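Local coordinates for protein Phosphoglucosamine/phosphogalactosamine mutase (Sulfolobus tokodaii, PDB 2F7L) that interconverts the 6- and 1-phosphates of glucosamine and of galactosamine, with magnesium as cofactor, on the route to UDP-N-acetylglucosamine and UDP-N-acetylgalactosamine, at residues A[163-166]-A[167-171]; A[190-194]-A[195-199]; A[342-345]-A[346-349]; A[350-353]-A[354-358]. One frame throughout, in Å; residues are numbered along the deposited sequence.

Contact 1 of 4, residues A[163-166]-A[167-171]; sequences VDIE and KIKKK
The carboxylate of Asp164 offers a face to the first turn of helix 165-171: Lys167 N lies 60° out of its plane and makes a nearly straight hydrogen bond of 2.7 Å to Asp164 OD1. Lys167 CB sits beside the same group. The carboxylate of Glu166 is met quite differently. Lys169 NZ reaches Glu166 OE2 on the syn side, only 22° out of plane, in a salt bridge of 2.5 Å. Glu166 bends at chi2 and Lys169 at chi3, which lets the two chains run side by side in the same direction until their charges meet three residues apart.

Asp164 is the N-cap of the helix. With CG anti to the backbone N (chi1 -173°), the carboxylate folds forward over the first turn, and an aspartate is short enough to satisfy an amide there. Its own N is bonded by Glu351 of helix 342-356. The flanking residues make a hydrophobic staple: Val163 CG2, just before the cap, touches Ile168 CD1 at 4.0 Å, the two side chains crossing at about a right angle on the face turned to Leu350 and Glu351. On another side, Ile165 CG2 rests on the aliphatic CE of Lys169 at 3.7 Å. Regular helical bonding follows, with Lys169 N on Ile165 O at 2.9 Å and Lys170 N on Glu166 O at 2.8 Å.

Two acids in the opening turn probably suit the partial positive charge of the helix start, and Glu166 also offsets one of the several lysines that follow it.

Contact 2 of 4, residues A[190-194]-A[195-199]; sequences LVARA and LGCKI
Leu195 folds back from the end of helix 188-194 over the turn it has just left. Its CB lies 3.7 Å from Ala192 O; CG, anti to the carbonyl carbon (chi1 -47°), comes to 3.3 Å from Val191 O; CD1 stays near that same carbonyl, while CD2 passes Ala194 CB at 4.4 Å. The branched tip thus turns into the apolar layer formed by Leu160, Ile165, Ile168 and Leu350. Shortened to an alanine, this residue is likely to open a gap between the helix end and those four neighbours.

Leu195 N still makes a helical bond to Val191 O at 3.1 Å. Beyond it comes a Schellman motif: weak bonds run from Gly196 N to Arg193 O and from Cys197 N to Ala192 O (3.3 Å), and Cys197 SG packs on Ala192 CB at 4.1 Å as the motif's apolar pair. Gly196 has the positive phi (44°) that glycine accepts readily. The turn delivers the chain to strand 198-201, completing a beta-alpha-beta crossover from strand 174-178. From strand 198-201 Ile199 reaches back, laying CD1 against Ala192 CB at 3.6 Å, where a methyl is small enough to let strand and helix approach.

Contact 3 of 4, residues A[342-345]-A[346-349]; sequences GAMS and FALM
Met344 CE is the meeting point of this buried turn, touching Ala347 CB and Leu348 CG, each at 4.0 Å. CG of Met344 stands anti to the backbone N (chi1 -174°), and bends at chi2 and chi3 then swing the methyl along the helix towards residues three and four places on. A flexible thioether suits that curl. The small Ala347 leaves room for it, and Leu348, whose side chain crosses that of Met344 obliquely, places CG 3.3 Å from Met344 O. Beneath the side chains, four helical bonds run from Phe346, Ala347, Leu348 and Met349 N to Gly342, Ala343, Met344 and Ser345 O, that of Ala347 at 2.9 Å.

Around this shell, Ile159 packs on Ala343, Met344 and Ala347, while Tyr333 lies against Met344 and Leu348. Phe346 keeps Ala343 O at the edge of its ring, near the plane, and carries the ring out to Thr188, Val191 and Ala192. Ser345 OG turns back to bond Asp341 O, so its hydroxyl is satisfied by the residue just before the helix, and Asp341 OD1 in turn accepts from Met344 N.

This is the inner end of a packed helix in the third alpha/beta/alpha domain of a phosphohexose mutase. Gly342 comes within about 6 Å, nearest atoms, of the side chain of Asp245, a magnesium ligand by similarity.

Contact 4 of 4, residues A[350-353]-A[354-358]; sequences LELL and ANENV
Asn355 N bonds Glu351 O at 2.9 Å and 158°, a well-formed helical bond; the others between 350-353 and 354-358 are weak. Ala354 N is shared between Leu350 O at 3.1 Å and Glu351 O, and Asn357 N reaches Leu353 O at 3.3 Å, as the end of helix 342-356 comes undone. Asn357 leaves the helix with positive phi (50°), a conformation asparagine tolerates better than most residues. The carboxylate of Glu351 points elsewhere, to a salt bridge with Lys273, with Trp269 NE1 and Asp164 N as further partners.

Along one side of the turn Leu352 packs on Glu356. With CG anti to its carbonyl carbon (chi1 -59°) and a further bend at chi2, the glutamate brings CG and its carboxylate end alongside Leu352 CD2, beside Trp269; OE2 lies 3.9 Å from Leu352 CD2. Glu356 CG is modelled too close to Leu352 O, so this detail is uncertain. OE1 is left in a long, weak ion pair with Arg366. A serine in place of Glu356 would probably remove its share of the packing on Leu352 and leave Arg366 without that distant counter-charge. Ala354, being small, fits against Tyr173 and Ile168, while Leu353 faces Tyr173 and Leu363.

The chemistry is uneven: three donors, one of them the ammonium of Lys273, probably keep buried Glu351 ionised and fixed, whereas Glu356, with its weak ion pair, seems to rely more on packing against Leu352 and Trp269.

Overall arrangement
Contacts 1 and 2 come first along the chain, in the second alpha/beta/alpha domain; contacts 3 and 4 follow in the third, as successive portions of helix 342-356 with centres about 12 Å apart. One side of that helix lies against the second domain. Its first half, contact 3, meets helix 188-194 of contact 2 through Phe346, and its second half, contact 4, meets helix 165-171 of contact 1, the centres about 10 Å apart. Contacts 1 and 2 are as close to each other, helix 165-171 packing on the end of helix 188-194. Together they form a single interdomain seam, running from near the predicted magnesium site outward to the periphery.

Contact 1 of 4, residues A[163-166]-A[167-171]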
loop_
_atom_site.group_PDB
_atom_site.type_symbol
_atom_site.label_atom_id
_atom_site.label_comp_id
_atom_site.label_asym_id
_atom_site.label_seq_id
_atom_site.Cartn_x
_atom_site.Cartn_y
_atom_site.Cartn_z
ATOM N N VAL A 163 4.907 18.236 9.268
ATOM C CA VAL A 163 6.048 17.981 10.141
ATOM C C VAL A 163 6.877 19.244 10.401
ATOM O O VAL A 163 6.951 20.146 9.566
ATOM C CB VAL A 163 6.990 16.907 9.560
ATOM C CG1 VAL A 163 6.211 15.623 9.289
ATOM C CG2 VAL A 163 7.646 17.422 8.311
ATOM N N ASP A 164 7.491 19.301 11.575
ATOM C CA ASP A 164 8.335 20.422 11.944
ATOM C C ASP A 164 9.529 20.410 11.020
ATOM O O ASP A 164 10.538 19.796 11.343
ATOM C CB ASP A 164 8.832 20.232 13.368
ATOM C CG ASP A 164 9.577 21.435 13.890
ATOM O OD1 ASP A 164 10.283 22.108 13.091
ATOM O OD2 ASP A 164 9.459 21.687 15.111
ATOM N N ILE A 165 9.441 21.091 9.888
ATOM C CA ILE A 165 10.555 21.095 8.949
ATOM C C ILE A 165 11.898 21.543 9.519
ATOM O O ILE A 165 12.942 20.966 9.204
ATOM C CB ILE A 165 10.265 21.971 7.750
ATOM C CG1 ILE A 165 9.034 21.446 7.023
ATOM C CG2 ILE A 165 11.499 22.016 6.836
ATOM C CD1 ILE A 165 8.715 22.226 5.775
ATOM N N GLU A 166 11.881 22.579 10.347
ATOM C CA GLU A 166 13.122 23.070 10.925
ATOM C C GLU A 166 13.739 22.072 11.910
ATOM O O GLU A 166 14.928 21.752 11.810
ATOM C CB GLU A 166 12.887 24.435 11.579
ATOM C CG GLU A 166 12.619 25.547 10.566
ATOM C CD GLU A 166 13.628 25.550 9.398
ATOM O OE1 GLU A 166 14.840 25.321 9.639
ATOM O OE2 GLU A 166 13.216 25.797 8.236
ATOM N N LYS A 167 12.935 21.570 12.847
ATOM C CA LYS A 167 13.428 20.608 13.826
ATOM C C LYS A 167 14.212 19.485 13.141
ATOM O O LYS A 167 15.344 19.175 13.527
ATOM C CB LYS A 167 12.253 20.036 14.632
ATOM C CG LYS A 167 12.555 18.815 15.511
ATOM C CD LYS A 167 13.566 19.079 16.614
ATOM C CE LYS A 167 13.788 17.825 17.484
ATOM N NZ LYS A 167 15.139 17.755 18.171
ATOM N N ILE A 168 13.620 18.895 12.106
ATOM C CA ILE A 168 14.246 17.801 11.376
ATOM C C ILE A 168 15.433 18.292 10.566
ATOM O O ILE A 168 16.455 17.613 10.467
ATOM C CB ILE A 168 13.239 17.142 10.409
ATOM C CG1 ILE A 168 12.042 16.616 11.197
ATOM C CG2 ILE A 168 13.904 16.015 9.634
ATOM C CD1 ILE A 168 10.851 16.251 10.327
ATOM N N LYS A 169 15.293 19.472 9.979
ATOM C CA LYS A 169 16.355 20.022 9.156
ATOM C C LYS A 169 17.610 20.161 9.997
ATOM O O LYS A 169 18.730 19.993 9.508
ATOM C CB LYS A 169 15.940 21.387 8.586
ATOM C CG LYS A 169 16.666 21.739 7.297
ATOM C CD LYS A 169 16.407 23.164 6.838
ATOM C CE LYS A 169 14.932 23.435 6.643
ATOM N NZ LYS A 169 14.666 24.880 6.361
ATOM N N LYS A 170 17.403 20.446 11.276
ATOM C CA LYS A 170 18.492 20.633 12.226
ATOM C C LYS A 170 19.330 19.377 12.425
ATOM O O LYS A 170 20.551 19.452 12.520
ATOM C CB LYS A 170 17.914 21.109 13.570
ATOM C CG LYS A 170 18.884 21.165 14.745
ATOM C CD LYS A 170 18.182 21.760 15.986
ATOM C CE LYS A 170 19.062 21.724 17.256
ATOM N NZ LYS A 170 20.377 22.445 17.108
ATOM N N LYS A 171 18.666 18.225 12.488
ATOM C CA LYS A 171 19.340 16.951 12.697
ATOM C C LYS A 171 20.221 16.552 11.520
ATOM O O LYS A 171 21.024 15.628 11.621
ATOM C CB LYS A 171 18.301 15.862 12.939
ATOM C CG LYS A 171 17.454 16.076 14.175
ATOM C CD LYS A 171 18.205 15.743 15.454
ATOM C CE LYS A 171 17.362 16.060 16.675
ATOM N NZ LYS A 171 17.978 15.529 17.922
#

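Contact 2 of 4, residues A[190-194]-A[195-199]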
loop_
_atom_site.group_PDB
_atom_site.type_symbol
_atom_site.label_atom_id
_atom_site.label_comp_id
_atom_site.label_asym_id
_atom_site.label_seq_id
_atom_site.Cartn_x
_atom_site.Cartn_y
_atom_site.Cartn_z
ATOM N N LEU A 190 12.703 14.581 -2.853
ATOM C CA LEU A 190 12.367 15.980 -2.757
ATOM C C LEU A 190 11.960 16.276 -1.331
ATOM O O LEU A 190 12.371 17.284 -0.763
ATOM C CB LEU A 190 11.245 16.313 -3.742
ATOM C CG LEU A 190 11.544 17.134 -5.016
ATOM C CD1 LEU A 190 12.921 16.903 -5.552
ATOM C CD2 LEU A 190 10.509 16.771 -6.035
ATOM N N VAL A 191 11.168 15.402 -0.727
ATOM C CA VAL A 191 10.784 15.666 0.656
ATOM C C VAL A 191 12.052 15.631 1.526
ATOM O O VAL A 191 12.217 16.476 2.403
ATOM C CB VAL A 191 9.694 14.657 1.183
ATOM C CG1 VAL A 191 8.431 14.782 0.372
ATOM C CG2 VAL A 191 10.181 13.254 1.077
ATOM N N ALA A 192 12.961 14.692 1.265
ATOM C CA ALA A 192 14.205 14.605 2.040
ATOM C C ALA A 192 14.976 15.931 1.967
ATOM O O ALA A 192 15.452 16.450 2.986
ATOM C CB ALA A 192 15.088 13.469 1.515
ATOM N N ARG A 193 15.087 16.467 0.754
ATOM C CA ARG A 193 15.777 17.729 0.519
ATOM C C ARG A 193 15.186 18.873 1.343
ATOM O O ARG A 193 15.912 19.761 1.806
ATOM C CB ARG A 193 15.708 18.090 -0.954
ATOM C CG ARG A 193 16.899 18.861 -1.437
ATOM C CD ARG A 193 16.847 18.992 -2.927
ATOM N NE ARG A 193 15.575 19.584 -3.325
ATOM C CZ ARG A 193 15.290 20.024 -4.548
ATOM N NH1 ARG A 193 16.186 19.948 -5.526
ATOM N NH2 ARG A 193 14.100 20.543 -4.797
ATOM N N ALA A 194 13.872 18.859 1.528
ATOM C CA ALA A 194 13.243 19.917 2.306
ATOM C C ALA A 194 13.593 19.759 3.768
ATOM O O ALA A 194 13.740 20.748 4.473
ATOM C CB ALA A 194 11.730 19.908 2.127
ATOM N N LEU A 195 13.723 18.518 4.227
ATOM C CA LEU A 195 14.073 18.271 5.626
ATOM C C LEU A 195 15.602 18.277 5.770
ATOM O O LEU A 195 16.162 17.750 6.721
ATOM C CB LEU A 195 13.461 16.940 6.077
ATOM C CG LEU A 195 11.986 16.890 5.641
ATOM C CD1 LEU A 195 11.295 15.646 6.162
ATOM C CD2 LEU A 195 11.274 18.131 6.144
ATOM N N GLY A 196 16.265 18.898 4.807
ATOM C CA GLY A 196 17.707 18.977 4.827
ATOM C C GLY A 196 18.522 17.733 5.178
ATOM O O GLY A 196 19.258 17.742 6.168
ATOM N N CYS A 197 18.436 16.671 4.383
ATOM C CA CYS A 197 19.215 15.473 4.677
ATOM C C CYS A 197 20.323 15.330 3.642
ATOM O O CYS A 197 20.301 15.995 2.612
ATOM C CB CYS A 197 18.349 14.204 4.577
ATOM S SG CYS A 197 16.668 14.277 5.239
ATOM N N LYS A 198 21.300 14.472 3.925
ATOM C CA LYS A 198 22.332 14.187 2.940
ATOM C C LYS A 198 21.587 13.019 2.289
ATOM O O LYS A 198 21.189 12.073 2.982
ATOM C CB LYS A 198 23.618 13.706 3.605
ATOM C CG LYS A 198 24.843 13.825 2.730
ATOM C CD LYS A 198 26.046 13.227 3.435
ATOM C CE LYS A 198 27.342 13.639 2.750
ATOM N NZ LYS A 198 27.281 13.370 1.302
ATOM N N ILE A 199 21.364 13.091 0.980
ATOM C CA ILE A 199 20.594 12.058 0.297
ATOM C C ILE A 199 21.368 11.141 -0.630
ATOM O O ILE A 199 22.087 11.600 -1.511
ATOM C CB ILE A 199 19.472 12.697 -0.522
ATOM C CG1 ILE A 199 18.679 13.656 0.358
ATOM C CG2 ILE A 199 18.566 11.633 -1.094
ATOM C CD1 ILE A 199 17.843 14.629 -0.428
#

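Contact 3 of 4, residues A[342-345]-A[346-349]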
loop_
_atom_site.group_PDB
_atom_site.type_symbol
_atom_site.label_atom_id
_atom_site.label_comp_id
_atom_site.label_asym_id
_atom_site.label_seq_id
_atom_site.Cartn_x
_atom_site.Cartn_y
_atom_site.Cartn_z
ATOM N N GLY A 342 3.878 6.473 0.996
ATOM C CA GLY A 342 5.280 6.259 1.341
ATOM C C GLY A 342 6.124 7.470 1.729
ATOM O O GLY A 342 6.889 7.428 2.700
ATOM N N ALA A 343 6.020 8.553 0.970
ATOM C CA ALA A 343 6.795 9.727 1.308
ATOM C C ALA A 343 6.225 10.264 2.595
ATOM O O ALA A 343 6.985 10.647 3.493
ATOM C CB ALA A 343 6.707 10.787 0.219
ATOM N N MET A 344 4.896 10.278 2.708
ATOM C CA MET A 344 4.301 10.802 3.929
ATOM C C MET A 344 4.877 10.053 5.111
ATOM O O MET A 344 5.127 10.637 6.165
ATOM C CB MET A 344 2.782 10.650 3.944
ATOM C CG MET A 344 2.101 11.320 5.155
ATOM S SD MET A 344 2.148 13.140 5.156
ATOM C CE MET A 344 3.654 13.454 6.094
ATOM N N SER A 345 5.098 8.757 4.917
ATOM C CA SER A 345 5.624 7.911 5.964
ATOM C C SER A 345 7.061 8.235 6.270
ATOM O O SER A 345 7.440 8.311 7.433
ATOM C CB SER A 345 5.505 6.458 5.549
ATOM O OG SER A 345 4.164 6.164 5.253
ATOM N N PHE A 346 7.861 8.400 5.225
ATOM C CA PHE A 346 9.275 8.717 5.386
ATOM C C PHE A 346 9.451 10.025 6.185
ATOM O O PHE A 346 10.358 10.147 7.020
ATOM C CB PHE A 346 9.928 8.853 4.010
ATOM C CG PHE A 346 11.295 9.478 4.046
ATOM C CD1 PHE A 346 12.401 8.744 4.438
ATOM C CD2 PHE A 346 11.474 10.808 3.687
ATOM C CE1 PHE A 346 13.667 9.320 4.467
ATOM C CE2 PHE A 346 12.739 11.391 3.718
ATOM C CZ PHE A 346 13.836 10.642 4.109
ATOM N N ALA A 347 8.577 10.995 5.918
ATOM C CA ALA A 347 8.607 12.285 6.598
ATOM C C ALA A 347 8.221 12.146 8.075
ATOM O O ALA A 347 8.856 12.737 8.959
ATOM C CB ALA A 347 7.656 13.267 5.908
ATOM N N LEU A 348 7.164 11.390 8.340
ATOM C CA LEU A 348 6.726 11.196 9.701
ATOM C C LEU A 348 7.805 10.466 10.471
ATOM O O LEU A 348 8.010 10.721 11.655
ATOM C CB LEU A 348 5.435 10.389 9.736
ATOM C CG LEU A 348 4.179 11.142 9.307
ATOM C CD1 LEU A 348 3.005 10.180 9.200
ATOM C CD2 LEU A 348 3.882 12.239 10.308
ATOM N N MET A 349 8.508 9.567 9.797
ATOM C CA MET A 349 9.542 8.799 10.470
ATOM C C MET A 349 10.672 9.708 10.903
ATOM O O MET A 349 11.122 9.640 12.042
ATOM C CB MET A 349 10.078 7.692 9.560
ATOM C CG MET A 349 11.002 6.698 10.265
ATOM S SD MET A 349 10.175 5.755 11.564
ATOM C CE MET A 349 9.805 4.224 10.693
#

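Contact 4 of 4, residues A[350-353]-A[354-358]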
loop_
_atom_site.group_PDB
_atom_site.type_symbol
_atom_site.label_atom_id
_atom_site.label_comp_id
_atom_site.label_asym_id
_atom_site.label_seq_id
_atom_site.Cartn_x
_atom_site.Cartn_y
_atom_site.Cartn_z
ATOM N N LEU A 350 11.136 10.552 9.986
ATOM C CA LEU A 350 12.210 11.492 10.298
ATOM C C LEU A 350 11.778 12.448 11.417
ATOM O O LEU A 350 12.627 13.026 12.094
ATOM C CB LEU A 350 12.613 12.302 9.057
ATOM C CG LEU A 350 13.364 11.573 7.942
ATOM C CD1 LEU A 350 13.858 12.578 6.928
ATOM C CD2 LEU A 350 14.542 10.805 8.508
ATOM N N GLU A 351 10.471 12.628 11.607
ATOM C CA GLU A 351 10.021 13.505 12.672
ATOM C C GLU A 351 10.176 12.712 13.965
ATOM O O GLU A 351 10.980 13.066 14.822
ATOM C CB GLU A 351 8.562 13.947 12.480
ATOM C CG GLU A 351 8.360 15.437 12.779
ATOM C CD GLU A 351 6.897 15.851 13.003
ATOM O OE1 GLU A 351 6.622 17.077 13.021
ATOM O OE2 GLU A 351 6.023 14.967 13.173
ATOM N N LEU A 352 9.419 11.626 14.083
ATOM C CA LEU A 352 9.459 10.727 15.237
ATOM C C LEU A 352 10.911 10.460 15.678
ATOM O O LEU A 352 11.249 10.526 16.857
ATOM C CB LEU A 352 8.757 9.420 14.851
ATOM C CG LEU A 352 8.463 8.284 15.834
ATOM C CD1 LEU A 352 9.405 7.115 15.571
ATOM C CD2 LEU A 352 8.557 8.810 17.270
ATOM N N LEU A 353 11.766 10.184 14.706
ATOM C CA LEU A 353 13.173 9.920 14.957
ATOM C C LEU A 353 13.886 11.170 15.472
ATOM O O LEU A 353 14.766 11.091 16.327
ATOM C CB LEU A 353 13.829 9.454 13.657
ATOM C CG LEU A 353 14.959 8.430 13.750
ATOM C CD1 LEU A 353 16.141 9.084 14.426
ATOM C CD2 LEU A 353 14.501 7.191 14.523
ATOM N N ALA A 354 13.503 12.326 14.943
ATOM C CA ALA A 354 14.116 13.594 15.329
ATOM C C ALA A 354 13.784 14.001 16.749
ATOM O O ALA A 354 14.634 14.498 17.482
ATOM C CB ALA A 354 13.669 14.682 14.383
ATOM N N ASN A 355 12.534 13.789 17.127
ATOM C CA ASN A 355 12.055 14.156 18.443
ATOM C C ASN A 355 12.460 13.169 19.543
ATOM O O ASN A 355 12.392 13.497 20.721
ATOM C CB ASN A 355 10.532 14.304 18.401
ATOM C CG ASN A 355 9.996 15.134 19.555
ATOM O OD1 ASN A 355 8.791 15.184 19.795
ATOM N ND2 ASN A 355 10.900 15.801 20.278
ATOM N N GLU A 356 12.879 11.965 19.175
ATOM C CA GLU A 356 13.288 10.988 20.183
ATOM C C GLU A 356 14.797 11.074 20.391
ATOM O O GLU A 356 15.342 10.557 21.369
ATOM C CB GLU A 356 12.904 9.577 19.741
ATOM C CG GLU A 356 11.416 9.390 19.507
ATOM C CD GLU A 356 10.601 9.520 20.778
ATOM O OE1 GLU A 356 10.995 8.868 21.761
ATOM O OE2 GLU A 356 9.573 10.248 20.800
ATOM N N ASN A 357 15.458 11.745 19.457
ATOM C CA ASN A 357 16.898 11.917 19.487
ATOM C C ASN A 357 17.636 10.592 19.695
ATOM O O ASN A 357 18.715 10.547 20.289
ATOM C CB ASN A 357 17.288 12.907 20.575
ATOM C CG ASN A 357 18.670 13.490 20.347
ATOM O OD1 ASN A 357 19.212 14.201 21.198
ATOM N ND2 ASN A 357 19.247 13.198 19.180
ATOM N N VAL A 358 17.042 9.518 19.188
ATOM C CA VAL A 358 17.605 8.174 19.278
ATOM C C VAL A 358 17.827 7.658 17.854
ATOM O O VAL A 358 17.151 8.097 16.930
ATOM C CB VAL A 358 16.625 7.251 20.007
ATOM C CG1 VAL A 358 16.977 5.821 19.769
ATOM C CG2 VAL A 358 16.648 7.559 21.478
#